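Local coordinates for fibronectin type III domain-containing protein (Simiduia agarivorans, PDB 6P2K), which belongs to glycoside hydrolase family 74 and probably cleaves the beta-glucan backbone of xyloglucan with a catalytic region of two seven-bladed beta-propellers, at residues A699-Y707 with Y716-Q724; F748-L757 with R768-M776. All coordinates share one frame; numbering follows the deposited sequence.

Overall arrangement
Both contacts lie on the same side of the chain's centre, with centres about 13 Å apart, in two four-stranded antiparallel sheets that follow one another near the end of the chain. Interaction 1 comes first and pairs strands 702-709 and 714-723, the middle strands of their sheet. Interaction 2 follows in series, joining strands 745-751 and 754-761 to strand 765-770 and the tail beyond it. Strand 7-8 completes that sheet beside 765-770, bringing both chain ends into one blade, consistent with the usual propeller closure. The tail returns to interaction 1, where N701 OD1 probably accepts a hydrogen bond from N775 N (3.1 Å). Such sheets are blades of a beta-propeller, and the tail ties one to the next.

Interaction 1 (A699-Y707 with Y716-Q724); sequences AGNKIVMSY and YGVFLGTIQ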
loop_
_atom_site.group_PDB
_atom_site.type_symbol
_atom_site.label_atom_id
_atom_site.label_comp_id
_atom_site.label_asym_id
_atom_site.label_seq_id
_atom_site.Cartn_x
_atom_site.Cartn_y
_atom_site.Cartn_z
ATOM N N ALA B 699 -24.460 8.554 -36.977
ATOM C CA ALA B 699 -23.045 8.874 -36.858
ATOM C C ALA B 699 -22.457 8.946 -38.257
ATOM O O ALA B 699 -22.778 8.110 -39.106
ATOM C CB ALA B 699 -22.296 7.830 -36.017
ATOM N N GLY B 700 -21.608 9.945 -38.488
ATOM C CA GLY B 700 -21.008 10.102 -39.804
ATOM C C GLY B 700 -22.073 10.229 -40.875
ATOM O O GLY B 700 -23.009 11.030 -40.765
ATOM N N ASN B 701 -21.949 9.415 -41.922
ATOM C CA ASN B 701 -22.915 9.381 -43.012
ATOM C C ASN B 701 -23.900 8.224 -42.878
ATOM O O ASN B 701 -24.445 7.758 -43.885
ATOM C CB ASN B 701 -22.191 9.307 -44.359
ATOM C CG ASN B 701 -21.334 8.054 -44.498
ATOM O OD1 ASN B 701 -21.073 7.353 -43.520
ATOM N ND2 ASN B 701 -20.891 7.772 -45.717
ATOM N N LYS B 702 -24.148 7.751 -41.657
ATOM C CA LYS B 702 -24.960 6.561 -41.444
ATOM C C LYS B 702 -26.069 6.824 -40.432
ATOM O O LYS B 702 -25.857 7.485 -39.409
ATOM C CB LYS B 702 -24.098 5.382 -40.971
ATOM C CG LYS B 702 -23.025 4.947 -41.964
ATOM C CD LYS B 702 -23.626 4.297 -43.204
ATOM C CE LYS B 702 -22.568 4.094 -44.280
ATOM N NZ LYS B 702 -23.075 3.314 -45.443
ATOM N N ILE B 703 -27.254 6.292 -40.732
ATOM C CA ILE B 703 -28.412 6.319 -39.845
ATOM C C ILE B 703 -29.031 4.928 -39.852
ATOM O O ILE B 703 -29.125 4.290 -40.905
ATOM C CB ILE B 703 -29.444 7.380 -40.284
ATOM C CG1 ILE B 703 -28.834 8.780 -40.243
ATOM C CG2 ILE B 703 -30.691 7.322 -39.410
ATOM C CD1 ILE B 703 -29.622 9.808 -41.024
ATOM N N VAL B 704 -29.449 4.452 -38.678
ATOM C CA VAL B 704 -30.038 3.127 -38.539
ATOM C C VAL B 704 -31.325 3.237 -37.729
ATOM O O VAL B 704 -31.472 4.119 -36.879
ATOM C CB VAL B 704 -29.052 2.129 -37.881
ATOM C CG1 VAL B 704 -28.674 2.592 -36.479
ATOM C CG2 VAL B 704 -29.620 0.711 -37.855
ATOM N N MET B 705 -32.271 2.345 -38.019
ATOM C CA MET B 705 -33.510 2.240 -37.259
ATOM C C MET B 705 -34.055 0.827 -37.427
ATOM O O MET B 705 -33.627 0.078 -38.309
ATOM C CB MET B 705 -34.538 3.287 -37.704
ATOM C CG MET B 705 -35.003 3.147 -39.148
ATOM S SD MET B 705 -36.408 2.027 -39.338
ATOM C CE MET B 705 -37.636 2.846 -38.325
ATOM N N SER B 706 -35.019 0.476 -36.576
ATOM C CA SER B 706 -35.606 -0.859 -36.598
ATOM C C SER B 706 -37.091 -0.774 -36.281
ATOM O O SER B 706 -37.474 -0.225 -35.243
ATOM C CB SER B 706 -34.898 -1.784 -35.601
ATOM O OG SER B 706 -35.685 -2.923 -35.307
ATOM N N TYR B 707 -37.919 -1.326 -37.169
ATOM C CA TYR B 707 -39.368 -1.353 -36.982
ATOM C C TYR B 707 -39.757 -2.620 -36.228
ATOM O O TYR B 707 -39.431 -3.731 -36.660
ATOM C CB TYR B 707 -40.088 -1.290 -38.327
ATOM C CG TYR B 707 -40.392 0.113 -38.801
ATOM C CD1 TYR B 707 -41.141 0.982 -38.019
ATOM C CD2 TYR B 707 -39.937 0.565 -40.034
ATOM C CE1 TYR B 707 -41.428 2.264 -38.447
ATOM C CE2 TYR B 707 -40.218 1.847 -40.473
ATOM C CZ TYR B 707 -40.962 2.692 -39.673
ATOM O OH TYR B 707 -41.243 3.969 -40.105
ATOM N N TYR B 716 -40.124 -6.054 -38.072
ATOM C CA TYR B 716 -40.223 -5.966 -39.524
ATOM C C TYR B 716 -38.847 -6.042 -40.172
ATOM O O TYR B 716 -38.640 -6.799 -41.127
ATOM C CB TYR B 716 -40.938 -4.679 -39.943
ATOM C CG TYR B 716 -41.358 -4.727 -41.390
ATOM C CD1 TYR B 716 -40.460 -4.424 -42.407
ATOM C CD2 TYR B 716 -42.643 -5.114 -41.746
ATOM C CE1 TYR B 716 -40.834 -4.494 -43.736
ATOM C CE2 TYR B 716 -43.026 -5.183 -43.074
ATOM C CZ TYR B 716 -42.118 -4.872 -44.063
ATOM O OH TYR B 716 -42.492 -4.939 -45.385
ATOM N N GLY B 717 -37.897 -5.256 -39.673
ATOM C CA GLY B 717 -36.573 -5.239 -40.259
ATOM C C GLY B 717 -35.696 -4.115 -39.752
ATOM O O GLY B 717 -36.179 -3.160 -39.135
ATOM N N VAL B 718 -34.395 -4.231 -40.004
ATOM C CA VAL B 718 -33.408 -3.221 -39.638
ATOM C C VAL B 718 -32.984 -2.507 -40.910
ATOM O O VAL B 718 -32.687 -3.155 -41.922
ATOM C CB VAL B 718 -32.196 -3.849 -38.927
ATOM C CG1 VAL B 718 -31.275 -2.763 -38.375
ATOM C CG2 VAL B 718 -32.666 -4.786 -37.824
ATOM N N PHE B 719 -32.961 -1.179 -40.867
ATOM C CA PHE B 719 -32.706 -0.375 -42.055
ATOM C C PHE B 719 -31.564 0.598 -41.806
ATOM O O PHE B 719 -31.504 1.253 -40.763
ATOM C CB PHE B 719 -33.966 0.380 -42.485
ATOM C CG PHE B 719 -35.130 -0.522 -42.772
ATOM C CD1 PHE B 719 -36.005 -0.895 -41.759
ATOM C CD2 PHE B 719 -35.336 -1.023 -44.052
ATOM C CE1 PHE B 719 -37.070 -1.736 -42.020
ATOM C CE2 PHE B 719 -36.400 -1.862 -44.321
ATOM C CZ PHE B 719 -37.270 -2.220 -43.305
ATOM N N LEU B 720 -30.666 0.687 -42.784
ATOM C CA LEU B 720 -29.478 1.525 -42.709
ATOM C C LEU B 720 -29.525 2.536 -43.846
ATOM O O LEU B 720 -29.616 2.156 -45.018
ATOM C CB LEU B 720 -28.207 0.677 -42.795
ATOM C CG LEU B 720 -26.873 1.421 -42.705
ATOM C CD1 LEU B 720 -26.536 1.751 -41.256
ATOM C CD2 LEU B 720 -25.758 0.619 -43.356
ATOM N N GLY B 721 -29.462 3.816 -43.500
ATOM C CA GLY B 721 -29.463 4.893 -44.479
ATOM C C GLY B 721 -28.085 5.520 -44.580
ATOM O O GLY B 721 -27.375 5.648 -43.577
ATOM N N THR B 722 -27.712 5.909 -45.796
ATOM C CA THR B 722 -26.442 6.570 -46.061
ATOM C C THR B 722 -26.713 7.976 -46.572
ATOM O O THR B 722 -27.495 8.162 -47.511
ATOM C CB THR B 722 -25.602 5.788 -47.075
ATOM O OG1 THR B 722 -25.374 4.459 -46.586
ATOM C CG2 THR B 722 -24.261 6.476 -47.297
ATOM N N ILE B 723 -26.066 8.960 -45.952
ATOM C CA ILE B 723 -26.257 10.362 -46.309
ATOM C C ILE B 723 -25.440 10.655 -47.562
ATOM O O ILE B 723 -24.207 10.666 -47.525
ATOM C CB ILE B 723 -25.858 11.292 -45.159
ATOM C CG1 ILE B 723 -26.566 10.874 -43.867
ATOM C CG2 ILE B 723 -26.172 12.739 -45.513
ATOM C CD1 ILE B 723 -26.307 11.808 -42.699
ATOM N N GLN B 724 -26.127 10.894 -48.676
ATOM C CA GLN B 724 -25.443 11.257 -49.905
ATOM C C GLN B 724 -24.944 12.701 -49.827
ATOM O O GLN B 724 -25.336 13.479 -48.952
ATOM C CB GLN B 724 -26.368 11.071 -51.109
ATOM C CG GLN B 724 -27.025 9.701 -51.179
ATOM C CD GLN B 724 -26.015 8.571 -51.257
ATOM O OE1 GLN B 724 -25.979 7.693 -50.393
ATOM N NE2 GLN B 724 -25.194 8.584 -52.298
HETATM O O HOH W 1 -22.076 8.972 -47.826
HETATM O O HOH W 2 -37.002 -5.135 -36.578
#
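Y707 O accepts hydrogen bonds from the backbone N of Y716 (N to O 2.8 Å) and from a water that also donates to S706 OG; S706 OG is further bonded to S741 O. Toward the other end, G721 N to I703 O is 2.7 Å. I703-G721, M705-F719 and Y707-G717 are antiparallel hydrogen-bonded pairs, and the strand axes run at 161°. On the face of M705 and F719, M705 SD comes 3.8 Å from F719 CD1, an oblique Met-aromatic contact. With chi1 of 63° folding CG back over the main chain and two further bends, M705 brings CE 3.4 Å above the plane of the Y707 ring, over its centre. F719 CE1 meets the edge of that ring. Across the sheet, K702 bends at chi2 (-69°) to lie alongside T722, its NZ donating to T722 OG1 at 2.8 Å; a weak bond to S772 O adds a second partner. At the turn end, a water bridges N701 ND2 and I723 O, while N701 OD1 accepts from N775 N. Outside, helix 666-672 packs against Y707 and F719, and F748 against V704 and L720. This is the central beta hairpin of a four-stranded propeller blade.

Interaction 2 (F748-L757 with R768-M776); sequences FIKDAGQMYL and RRSISGMNM
Strands 754-757 and 768-770 run antiparallel at 140°, their axes 4.5 Å apart, with L757 and R769 forming a hydrogen-bonded pair whose L757 N to R769 O bond is 2.7 Å. Two residues along, M755 O accepts both I771 N and the side-chain NE2 of Q754. The guanidinium of R768 lies flat over one face of the Y756 ring: planes 12° apart, R768 CZ 3.9 Å from the ring centroid, a stacked cation-pi contact. A chi1 of 85° and an extended chain beyond carry the guanidinium across the ring. In the guanidinium plane, R768 NH1 reaches D751 OD2 at 3.2 Å, a salt bridge in which NH1 comes to OD2 from above the carboxylate plane; NH1 also bonds Y758 OH, and NE bonds Q7 OE1. A leucine in place of R768 would probably leave D751 without this charged mate and the Y756 face without its flat cover. On the side of F748 and M755 the contact is apolar. M774 CE lies 3.7 Å from F748 CG, its sulfur oblique to that ring in a Met-aromatic contact, while M774 SD is 3.8 Å from M755 CE. I771 CG1 meets the F748 edge and approaches L757 CB at 3.8 Å. Strand 7-8 flanks R768 on its own sheet; F748 and M774 pack against K702 of strand 702-709 and A699 of strand 697-699 in the preceding blade.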
loop_
_atom_site.group_PDB
_atom_site.type_symbol
_atom_site.label_atom_id
_atom_site.label_comp_id
_atom_site.label_asym_id
_atom_site.label_seq_id
_atom_site.Cartn_x
_atom_site.Cartn_y
_atom_site.Cartn_z
ATOM N N PHE B 748 -22.976 3.382 -33.103
ATOM C CA PHE B 748 -21.911 3.141 -34.067
ATOM C C PHE B 748 -20.578 3.245 -33.340
ATOM O O PHE B 748 -20.255 4.291 -32.768
ATOM C CB PHE B 748 -21.981 4.131 -35.228
ATOM C CG PHE B 748 -23.122 3.876 -36.170
ATOM C CD1 PHE B 748 -23.027 2.896 -37.141
ATOM C CD2 PHE B 748 -24.291 4.614 -36.080
ATOM C CE1 PHE B 748 -24.074 2.660 -38.010
ATOM C CE2 PHE B 748 -25.343 4.381 -36.945
ATOM C CZ PHE B 748 -25.234 3.400 -37.910
ATOM N N ILE B 749 -19.810 2.160 -33.355
ATOM C CA ILE B 749 -18.610 2.042 -32.540
ATOM C C ILE B 749 -17.485 1.492 -33.402
ATOM O O ILE B 749 -17.671 0.498 -34.112
ATOM C CB ILE B 749 -18.852 1.142 -31.312
ATOM C CG1 ILE B 749 -19.903 1.777 -30.399
ATOM C CG2 ILE B 749 -17.557 0.900 -30.551
ATOM C CD1 ILE B 749 -20.185 0.992 -29.152
ATOM N N LYS B 750 -16.325 2.143 -33.344
ATOM C CA LYS B 750 -15.135 1.684 -34.047
ATOM C C LYS B 750 -14.352 0.736 -33.148
ATOM O O LYS B 750 -14.029 1.080 -32.007
ATOM C CB LYS B 750 -14.260 2.866 -34.462
ATOM C CG LYS B 750 -13.035 2.473 -35.271
ATOM C CD LYS B 750 -12.454 3.669 -36.009
ATOM C CE LYS B 750 -12.797 3.624 -37.491
ATOM N NZ LYS B 750 -11.571 3.511 -38.339
ATOM N N ASP B 751 -14.053 -0.454 -33.662
ATOM C CA ASP B 751 -13.356 -1.485 -32.897
ATOM C C ASP B 751 -12.280 -2.088 -33.787
ATOM O O ASP B 751 -12.595 -2.734 -34.791
ATOM C CB ASP B 751 -14.327 -2.559 -32.404
ATOM C CG ASP B 751 -13.649 -3.620 -31.560
ATOM O OD1 ASP B 751 -13.188 -3.295 -30.446
ATOM O OD2 ASP B 751 -13.579 -4.784 -32.011
ATOM N N ALA B 752 -11.015 -1.872 -33.417
ATOM C CA ALA B 752 -9.866 -2.395 -34.159
ATOM C C ALA B 752 -9.891 -1.937 -35.617
ATOM O O ALA B 752 -9.691 -2.723 -36.546
ATOM C CB ALA B 752 -9.796 -3.922 -34.065
ATOM N N GLY B 753 -10.147 -0.644 -35.811
ATOM C CA GLY B 753 -10.093 -0.041 -37.128
ATOM C C GLY B 753 -11.289 -0.293 -38.017
ATOM O O GLY B 753 -11.245 0.065 -39.200
ATOM N N GLN B 754 -12.360 -0.886 -37.496
ATOM C CA GLN B 754 -13.536 -1.214 -38.291
ATOM C C GLN B 754 -14.767 -0.619 -37.625
ATOM O O GLN B 754 -14.940 -0.749 -36.409
ATOM C CB GLN B 754 -13.692 -2.731 -38.442
ATOM C CG GLN B 754 -15.003 -3.168 -39.073
ATOM C CD GLN B 754 -15.109 -2.777 -40.533
ATOM O OE1 GLN B 754 -14.262 -3.145 -41.347
ATOM N NE2 GLN B 754 -16.154 -2.033 -40.875
ATOM N N MET B 755 -15.615 0.034 -38.416
ATOM C CA MET B 755 -16.861 0.575 -37.888
ATOM C C MET B 755 -17.864 -0.551 -37.678
ATOM O O MET B 755 -18.076 -1.386 -38.566
ATOM C CB MET B 755 -17.443 1.634 -38.826
ATOM C CG MET B 755 -16.769 3.004 -38.737
ATOM S SD MET B 755 -16.599 3.665 -37.058
ATOM C CE MET B 755 -18.268 3.477 -36.417
ATOM N N TYR B 756 -18.478 -0.572 -36.502
ATOM C CA TYR B 756 -19.474 -1.569 -36.153
ATOM C C TYR B 756 -20.746 -0.882 -35.685
ATOM O O TYR B 756 -20.717 0.249 -35.194
ATOM C CB TYR B 756 -18.973 -2.501 -35.043
ATOM C CG TYR B 756 -17.931 -3.502 -35.481
ATOM C CD1 TYR B 756 -18.302 -4.732 -36.013
ATOM C CD2 TYR B 756 -16.580 -3.225 -35.350
ATOM C CE1 TYR B 756 -17.352 -5.656 -36.409
ATOM C CE2 TYR B 756 -15.624 -4.141 -35.743
ATOM C CZ TYR B 756 -16.015 -5.354 -36.272
ATOM O OH TYR B 756 -15.064 -6.265 -36.665
ATOM N N LEU B 757 -21.862 -1.583 -35.839
ATOM C CA LEU B 757 -23.131 -1.200 -35.237
ATOM C C LEU B 757 -23.399 -2.155 -34.082
ATOM O O LEU B 757 -23.540 -3.363 -34.295
ATOM C CB LEU B 757 -24.264 -1.251 -36.263
ATOM C CG LEU B 757 -25.703 -1.129 -35.754
ATOM C CD1 LEU B 757 -25.940 0.229 -35.108
ATOM C CD2 LEU B 757 -26.686 -1.354 -36.891
ATOM N N ARG B 768 -23.798 -7.288 -32.757
ATOM C CA ARG B 768 -23.047 -6.282 -33.490
ATOM C C ARG B 768 -22.879 -6.702 -34.943
ATOM O O ARG B 768 -22.849 -7.892 -35.274
ATOM C CB ARG B 768 -21.678 -6.010 -32.851
ATOM C CG ARG B 768 -20.578 -6.959 -33.271
ATOM C CD ARG B 768 -19.229 -6.468 -32.778
ATOM N NE ARG B 768 -18.142 -7.289 -33.293
ATOM C CZ ARG B 768 -16.854 -7.056 -33.065
ATOM N NH1 ARG B 768 -16.485 -6.021 -32.322
ATOM N NH2 ARG B 768 -15.934 -7.860 -33.583
ATOM N N ARG B 769 -22.769 -5.699 -35.809
ATOM C CA ARG B 769 -22.681 -5.895 -37.246
ATOM C C ARG B 769 -21.622 -4.963 -37.810
ATOM O O ARG B 769 -21.527 -3.802 -37.403
ATOM C CB ARG B 769 -24.033 -5.625 -37.927
ATOM C CG ARG B 769 -24.063 -5.944 -39.414
ATOM C CD ARG B 769 -25.315 -5.401 -40.080
ATOM N NE ARG B 769 -25.484 -5.923 -41.433
ATOM C CZ ARG B 769 -24.894 -5.412 -42.509
ATOM N NH1 ARG B 769 -24.093 -4.364 -42.390
ATOM N NH2 ARG B 769 -25.105 -5.948 -43.702
ATOM N N SER B 770 -20.823 -5.481 -38.739
ATOM C CA SER B 770 -19.869 -4.649 -39.457
ATOM C C SER B 770 -20.605 -3.728 -40.422
ATOM O O SER B 770 -21.579 -4.129 -41.064
ATOM C CB SER B 770 -18.872 -5.524 -40.214
ATOM O OG SER B 770 -17.641 -4.851 -40.391
ATOM N N ILE B 771 -20.142 -2.485 -40.516
ATOM C CA ILE B 771 -20.770 -1.460 -41.346
ATOM C C ILE B 771 -19.740 -0.979 -42.360
ATOM O O ILE B 771 -18.681 -0.467 -41.979
ATOM C CB ILE B 771 -21.296 -0.286 -40.505
ATOM C CG1 ILE B 771 -22.349 -0.770 -39.500
ATOM C CG2 ILE B 771 -21.862 0.803 -41.405
ATOM C CD1 ILE B 771 -23.626 -1.264 -40.134
ATOM N N SER B 772 -20.051 -1.132 -43.640
ATOM C CA SER B 772 -19.122 -0.784 -44.704
ATOM C C SER B 772 -19.444 0.589 -45.284
ATOM O O SER B 772 -20.577 1.075 -45.212
ATOM C CB SER B 772 -19.142 -1.839 -45.813
ATOM O OG SER B 772 -20.456 -2.055 -46.293
ATOM N N GLY B 773 -18.420 1.212 -45.860
ATOM C CA GLY B 773 -18.584 2.514 -46.483
ATOM C C GLY B 773 -18.955 3.628 -45.534
ATOM O O GLY B 773 -19.591 4.602 -45.954
ATOM N N MET B 774 -18.583 3.515 -44.262
ATOM C CA MET B 774 -18.830 4.571 -43.288
ATOM C C MET B 774 -17.671 5.559 -43.263
ATOM O O MET B 774 -16.498 5.163 -43.333
ATOM C CB MET B 774 -19.037 3.967 -41.896
ATOM C CG MET B 774 -19.500 4.962 -40.859
ATOM S SD MET B 774 -20.402 4.178 -39.512
ATOM C CE MET B 774 -20.877 5.615 -38.556
ATOM N N ASN B 775 -18.003 6.849 -43.180
ATOM C CA ASN B 775 -17.013 7.905 -43.034
ATOM C C ASN B 775 -17.358 8.801 -41.856
ATOM O O ASN B 775 -18.525 9.134 -41.631
ATOM C CB ASN B 775 -16.889 8.720 -44.337
ATOM C CG ASN B 775 -16.484 7.854 -45.522
ATOM O OD1 ASN B 775 -15.547 7.064 -45.403
ATOM N ND2 ASN B 775 -17.169 7.994 -46.655
ATOM N N MET B 776 -16.328 9.184 -41.113
ATOM C CA MET B 776 -16.470 9.914 -39.869
ATOM C C MET B 776 -15.662 11.196 -39.955
ATOM O O MET B 776 -14.680 11.278 -40.701
ATOM C CB MET B 776 -15.965 9.086 -38.675
ATOM C CG MET B 776 -16.653 7.760 -38.474
ATOM S SD MET B 776 -18.125 7.941 -37.466
ATOM C CE MET B 776 -17.385 8.505 -35.935
#